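Histidine acid phosphatase (Bifidobacterium longum subsp. infantis, PDB 6RXD) probably removes phosphate groups from inositol hexakisphosphate and lower inositol polyphosphates, and from 2,3-bisphosphoglycerate, as a histidine acid phosphatase of the MINPP1 type. Local coordinates at residues 39-44 and 393-398; 133-138 and 149-154. All coordinates share one frame; numbering follows the deposited sequence.

Interaction 1: 39-44 and 393-398; sequences TESMAR and ATFRFA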
loop_
_atom_site.group_PDB
_atom_site.type_symbol
_atom_site.label_atom_id
_atom_site.label_comp_id
_atom_site.label_asym_id
_atom_site.label_seq_id
_atom_site.Cartn_x
_atom_site.Cartn_y
_atom_site.Cartn_z
ATOM N N THR A 39 -6.252 19.797 -8.184
ATOM C CA THR A 39 -6.377 18.632 -7.311
ATOM C C THR A 39 -5.181 17.713 -7.508
ATOM O O THR A 39 -4.525 17.769 -8.542
ATOM C CB THR A 39 -7.694 17.872 -7.554
ATOM O OG1 THR A 39 -7.865 16.870 -6.539
ATOM C CG2 THR A 39 -7.709 17.213 -8.941
ATOM N N GLU A 40 -4.871 16.874 -6.523
ATOM C CA GLU A 40 -3.735 15.971 -6.693
ATOM C C GLU A 40 -3.853 14.765 -5.788
ATOM O O GLU A 40 -4.629 14.762 -4.840
ATOM C CB GLU A 40 -2.415 16.688 -6.423
ATOM C CG GLU A 40 -2.292 17.219 -5.017
ATOM C CD GLU A 40 -0.945 17.829 -4.758
ATOM O OE1 GLU A 40 0.058 17.344 -5.324
ATOM O OE2 GLU A 40 -0.887 18.817 -3.995
ATOM N N SER A 41 -3.067 13.742 -6.092
ATOM C CA SER A 41 -3.195 12.481 -5.378
ATOM C C SER A 41 -1.892 11.716 -5.346
ATOM O O SER A 41 -0.997 11.934 -6.169
ATOM C CB SER A 41 -4.242 11.612 -6.070
ATOM O OG SER A 41 -3.725 11.136 -7.296
ATOM N N MET A 42 -1.779 10.809 -4.385
ATOM C CA MET A 42 -0.820 9.721 -4.518
ATOM C C MET A 42 -1.534 8.484 -4.014
ATOM O O MET A 42 -2.133 8.495 -2.933
ATOM C CB MET A 42 0.461 9.981 -3.715
ATOM C CG MET A 42 1.546 8.906 -3.909
ATOM S SD MET A 42 1.330 7.422 -2.879
ATOM C CE MET A 42 1.656 8.085 -1.236
ATOM N N ALA A 43 -1.476 7.420 -4.803
ATOM C CA ALA A 43 -2.137 6.170 -4.461
ATOM C C ALA A 43 -1.177 5.010 -4.581
ATOM O O ALA A 43 -0.363 4.950 -5.507
ATOM C CB ALA A 43 -3.342 5.934 -5.384
ATOM N N ARG A 44 -1.277 4.087 -3.629
ATOM C CA ARG A 44 -0.605 2.803 -3.725
ATOM C C ARG A 44 -1.252 1.987 -4.840
ATOM O O ARG A 44 -2.423 2.178 -5.161
ATOM C CB ARG A 44 -0.759 2.077 -2.385
ATOM C CG ARG A 44 -0.084 0.716 -2.317
ATOM C CD ARG A 44 -0.428 -0.009 -1.033
ATOM N NE ARG A 44 0.268 -1.287 -0.983
ATOM C CZ ARG A 44 -0.002 -2.249 -0.112
ATOM N NH1 ARG A 44 -0.986 -2.090 0.778
ATOM N NH2 ARG A 44 0.692 -3.376 -0.154
ATOM N N ALA A 393 -4.163 19.018 -12.414
ATOM C CA ALA A 393 -4.144 17.826 -11.560
ATOM C C ALA A 393 -2.879 17.015 -11.743
ATOM O O ALA A 393 -2.349 16.908 -12.853
ATOM C CB ALA A 393 -5.382 16.946 -11.834
ATOM N N THR A 394 -2.397 16.433 -10.646
ATOM C CA THR A 394 -1.282 15.507 -10.718
ATOM C C THR A 394 -1.726 14.249 -10.001
ATOM O O THR A 394 -2.003 14.292 -8.801
ATOM C CB THR A 394 -0.026 16.089 -10.046
ATOM O OG1 THR A 394 0.273 17.370 -10.626
ATOM C CG2 THR A 394 1.164 15.163 -10.249
ATOM N N PHE A 395 -1.840 13.147 -10.747
ATOM C CA PHE A 395 -2.263 11.862 -10.188
ATOM C C PHE A 395 -1.065 10.914 -10.168
ATOM O O PHE A 395 -0.513 10.575 -11.222
ATOM C CB PHE A 395 -3.394 11.248 -11.025
ATOM C CG PHE A 395 -4.661 12.076 -11.062
ATOM C CD1 PHE A 395 -5.246 12.537 -9.891
ATOM C CD2 PHE A 395 -5.262 12.380 -12.273
ATOM C CE1 PHE A 395 -6.425 13.291 -9.932
ATOM C CE2 PHE A 395 -6.432 13.133 -12.328
ATOM C CZ PHE A 395 -7.018 13.587 -11.153
ATOM N N ARG A 396 -0.655 10.496 -8.970
ATOM C CA ARG A 396 0.577 9.722 -8.787
ATOM C C ARG A 396 0.266 8.328 -8.271
ATOM O O ARG A 396 -0.656 8.155 -7.466
ATOM C CB ARG A 396 1.489 10.397 -7.753
ATOM C CG ARG A 396 1.857 11.853 -8.023
ATOM C CD ARG A 396 2.468 12.432 -6.767
ATOM N NE ARG A 396 2.830 13.850 -6.880
ATOM C CZ ARG A 396 2.009 14.856 -6.604
ATOM N NH1 ARG A 396 0.765 14.615 -6.211
ATOM N NH2 ARG A 396 2.436 16.111 -6.721
ATOM N N PHE A 397 1.061 7.352 -8.713
ATOM C CA PHE A 397 0.836 5.941 -8.388
ATOM C C PHE A 397 2.122 5.288 -7.931
ATOM O O PHE A 397 3.147 5.388 -8.598
ATOM C CB PHE A 397 0.237 5.216 -9.600
ATOM C CG PHE A 397 -1.072 5.801 -10.013
ATOM C CD1 PHE A 397 -2.256 5.305 -9.492
ATOM C CD2 PHE A 397 -1.111 6.934 -10.827
ATOM C CE1 PHE A 397 -3.468 5.881 -9.815
ATOM C CE2 PHE A 397 -2.319 7.523 -11.155
ATOM C CZ PHE A 397 -3.498 7.004 -10.651
ATOM N N ALA A 398 2.072 4.641 -6.768
ATOM C CA ALA A 398 3.289 4.188 -6.114
ATOM C C ALA A 398 3.034 2.980 -5.218
ATOM O O ALA A 398 2.322 2.060 -5.606
ATOM C CB ALA A 398 3.932 5.350 -5.327
HETATM O O HOH W 1 -3.334 8.632 -7.547
#

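Interaction 2: 133-138 and 149-154; sequences IAYQSS and NFEKGF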
loop_
_atom_site.group_PDB
_atom_site.type_symbol
_atom_site.label_atom_id
_atom_site.label_comp_id
_atom_site.label_asym_id
_atom_site.label_seq_id
_atom_site.Cartn_x
_atom_site.Cartn_y
_atom_site.Cartn_z
ATOM N N ILE A 133 -3.656 17.452 -17.364
ATOM C CA ILE A 133 -3.572 16.469 -16.285
ATOM C C ILE A 133 -2.236 15.734 -16.376
ATOM O O ILE A 133 -1.854 15.266 -17.452
ATOM C CB ILE A 133 -4.709 15.443 -16.417
ATOM C CG1 ILE A 133 -6.072 16.125 -16.249
ATOM C CG2 ILE A 133 -4.553 14.304 -15.410
ATOM C CD1 ILE A 133 -7.255 15.203 -16.510
ATOM N N ALA A 134 -1.517 15.630 -15.262
ATOM C CA ALA A 134 -0.247 14.893 -15.257
ATOM C C ALA A 134 -0.409 13.575 -14.532
ATOM O O ALA A 134 -0.819 13.558 -13.374
ATOM C CB ALA A 134 0.857 15.724 -14.605
ATOM N N TYR A 135 -0.101 12.474 -15.215
ATOM C CA TYR A 135 -0.098 11.153 -14.595
ATOM C C TYR A 135 1.338 10.761 -14.305
ATOM O O TYR A 135 2.211 10.928 -15.157
ATOM C CB TYR A 135 -0.721 10.121 -15.543
ATOM C CG TYR A 135 -2.229 10.176 -15.627
ATOM C CD1 TYR A 135 -3.013 9.624 -14.622
ATOM C CD2 TYR A 135 -2.870 10.759 -16.716
ATOM C CE1 TYR A 135 -4.390 9.660 -14.689
ATOM C CE2 TYR A 135 -4.261 10.802 -16.789
ATOM C CZ TYR A 135 -5.005 10.245 -15.770
ATOM O OH TYR A 135 -6.379 10.269 -15.816
ATOM N N GLN A 136 1.595 10.250 -13.106
ATOM C CA GLN A 136 2.950 9.850 -12.744
ATOM C C GLN A 136 2.951 8.505 -12.060
ATOM O O GLN A 136 2.002 8.164 -11.360
ATOM C CB GLN A 136 3.585 10.871 -11.797
ATOM C CG GLN A 136 3.710 12.262 -12.394
ATOM C CD GLN A 136 4.381 13.247 -11.449
ATOM O OE1 GLN A 136 4.733 12.909 -10.316
ATOM N NE2 GLN A 136 4.551 14.476 -11.915
ATOM N N SER A 137 4.022 7.744 -12.270
ATOM C CA SER A 137 4.241 6.536 -11.481
ATOM C C SER A 137 5.712 6.390 -11.103
ATOM O O SER A 137 6.558 7.137 -11.576
ATOM C CB SER A 137 3.735 5.297 -12.219
ATOM O OG SER A 137 4.786 4.646 -12.890
ATOM N N SER A 138 6.003 5.438 -10.219
ATOM C CA SER A 138 7.371 5.158 -9.823
ATOM C C SER A 138 8.146 4.566 -10.992
ATOM O O SER A 138 9.379 4.595 -11.006
ATOM C CB SER A 138 7.366 4.152 -8.679
ATOM O OG SER A 138 6.767 2.944 -9.109
ATOM N N ASN A 149 -5.630 1.869 -14.902
ATOM C CA ASN A 149 -7.022 1.632 -14.547
ATOM C C ASN A 149 -7.719 2.870 -13.988
ATOM O O ASN A 149 -8.890 3.105 -14.275
ATOM C CB ASN A 149 -7.132 0.443 -13.590
ATOM C CG ASN A 149 -6.969 -0.886 -14.311
ATOM O OD1 ASN A 149 -7.871 -1.318 -15.022
ATOM N ND2 ASN A 149 -5.814 -1.525 -14.148
ATOM N N PHE A 150 -6.999 3.652 -13.188
ATOM C CA PHE A 150 -7.509 4.925 -12.700
ATOM C C PHE A 150 -7.841 5.804 -13.910
ATOM O O PHE A 150 -8.902 6.438 -13.971
ATOM C CB PHE A 150 -6.434 5.582 -11.822
ATOM C CG PHE A 150 -6.771 6.974 -11.322
ATOM C CD1 PHE A 150 -7.008 7.201 -9.970
ATOM C CD2 PHE A 150 -6.774 8.062 -12.187
ATOM C CE1 PHE A 150 -7.283 8.488 -9.498
ATOM C CE2 PHE A 150 -7.056 9.345 -11.725
ATOM C CZ PHE A 150 -7.301 9.555 -10.381
ATOM N N GLU A 151 -6.919 5.845 -14.866
ATOM C CA GLU A 151 -7.093 6.664 -16.057
ATOM C C GLU A 151 -8.329 6.239 -16.861
ATOM O O GLU A 151 -9.105 7.078 -17.313
ATOM C CB GLU A 151 -5.826 6.607 -16.916
ATOM C CG GLU A 151 -5.912 7.411 -18.210
ATOM C CD GLU A 151 -4.622 7.367 -19.007
ATOM O OE1 GLU A 151 -4.263 8.405 -19.590
ATOM O OE2 GLU A 151 -3.976 6.303 -19.057
ATOM N N LYS A 152 -8.523 4.932 -17.004
ATOM C CA LYS A 152 -9.703 4.403 -17.675
ATOM C C LYS A 152 -10.998 4.802 -16.975
ATOM O O LYS A 152 -11.955 5.221 -17.622
ATOM C CB LYS A 152 -9.607 2.884 -17.763
ATOM C CG LYS A 152 -10.748 2.224 -18.497
ATOM C CD LYS A 152 -10.459 0.744 -18.665
ATOM C CE LYS A 152 -8.997 0.526 -19.038
ATOM N NZ LYS A 152 -8.679 -0.903 -19.312
ATOM N N GLY A 153 -11.021 4.672 -15.650
ATOM C CA GLY A 153 -12.184 5.057 -14.877
ATOM C C GLY A 153 -12.463 6.545 -14.962
ATOM O O GLY A 153 -13.615 6.955 -15.098
ATOM N N PHE A 154 -11.410 7.350 -14.863
ATOM C CA PHE A 154 -11.539 8.796 -14.952
ATOM C C PHE A 154 -12.118 9.182 -16.307
ATOM O O PHE A 154 -13.022 10.024 -16.399
ATOM C CB PHE A 154 -10.159 9.439 -14.761
ATOM C CG PHE A 154 -10.177 10.947 -14.702
ATOM C CD1 PHE A 154 -10.139 11.603 -13.478
ATOM C CD2 PHE A 154 -10.188 11.706 -15.871
ATOM C CE1 PHE A 154 -10.137 12.983 -13.414
ATOM C CE2 PHE A 154 -10.189 13.094 -15.813
ATOM C CZ PHE A 154 -10.162 13.731 -14.580
#

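Interaction 1: 39-44 and 393-398
Glu40 and Arg396 meet above a pair of parallel strands, 39-44 and 393-398, neighbours in the central sheet of the histidine phosphatase fold. Arg396 CG stands anti to the carbonyl carbon (chi1 -55°), and from there the chain runs extended to NE, taking the guanidinium toward Glu40. Arg396 points NH1 and NH2 at one carboxylate oxygen, Glu40 OE1, each 3.0 Å away. Both bonds lie close to the guanidinium plane: NH2 meets the oxygen nearly along its C-O axis, NH1 on the anti side. NH1 also donates to Ser41 O, at 3.2 Å. Arg396 N and NH1 reach Ser41 O from opposite faces of its carbonyl plane, each well above that plane, so one oxygen takes both donors. Thr394 CG2 lies over the centre of the guanidinium, 3.7 Å above its plane. On the same face of the sheet, Met42 CG packs on Arg396 CB while SD touches Ala398 CB at 4.1 Å.

The opposite face carries Ser41, Ala43, Phe395 and Phe397. Ser41 OG lies at the in-plane edge of the Phe395 ring, 3.3 Å from CD1. A water joins Ser41 OG to Arg396 O, donating to the latter.

Further out, Asp377 of helix 372-386 is a second salt-bridge partner of Arg396 NH2, and Thr39 OG1 hydrogen-bonds Asp449 OD1 on the adjoining strand 445-453. Strand 34-44 leads into the Arg-His-Gly signature of the family, beginning at Arg44. At this end the ladder closes with Ala398 N donating to Ala43 O, 2.8 Å away.

Interaction 2: 133-138 and 149-154
Tyr135 of strand 132-137 rests against Phe150, Glu151 and Phe154 of helix 141-157 within a beta-alpha-beta unit: the chain leaves the strand, returns along the helix, and later forms strand 181-183 parallel to the first. The strand and helix segments run nearly antiparallel, at 156°, with their axes 11.0 Å apart, and large side chains bridge that gap.

The phenol ring of Tyr135 points into the helix. Its CE1 touches Phe150 CD2 at 3.8 Å, with the phenylalanine atom near the plane of the tyrosine ring, at its edge. Glu151 comes over one ring face instead. Its CG, anti to the backbone N (chi1 179°), sits 3.8 Å from Tyr135 CZ, and the extended chain carries OE1 on to 3.7 Å from CE2. The carboxylate is turned 51° from the ring, so it leans against the aromatic surface rather than lying flat on it. Tyr135 OH reaches the helix backbone at Glu151 CA, 3.7 Å away, and also borders Phe154 CB. One turn along the helix from Phe150, Phe154 meets Ile133 tip to tip, its CE2 3.7 Å from Ile133 CD1.

Outside the two segments, Phe181 packs on Tyr135, while Phe123 meets Phe154 edge-to-face. The side chains of Glu151 and Asp180 come within about 3 Å of each other; if their carboxylates lie close, each may raise the other's proton affinity. Both are zinc ligands in a structure of this protein, although no zinc is bound to them here. Tyr135 lies against the side chain of Glu151, one of those ligands, and the contact as a whole is the aromatic and aliphatic interface of a beta-alpha-beta crossover, where a helix packs on the parallel strands of a mixed sheet.

How the interactions relate
Interactions 1 and 2 have centres about 8 Å apart and share a sheet in which strands 391-398 and 132-137 are neighbours. Probable hydrogen bonds join them, from Phe395 N to Ala134 O and from Gln136 N to Phe395 O, both 2.8 Å. Phe150 is the common wedge: its CG lies 3.3 Å from Phe397 CZ in an edge-to-face contact, and its CE2 3.6 Å from Phe395 CD2. The helix of interaction 2 therefore packs over the aromatic face of interaction 1. Toward the probable catalytic end of the sheet, Ser138 OG hydrogen-bonds His399 NE2, the histidine that opens the His-Ala-Glu sequence directly after strand 391-398.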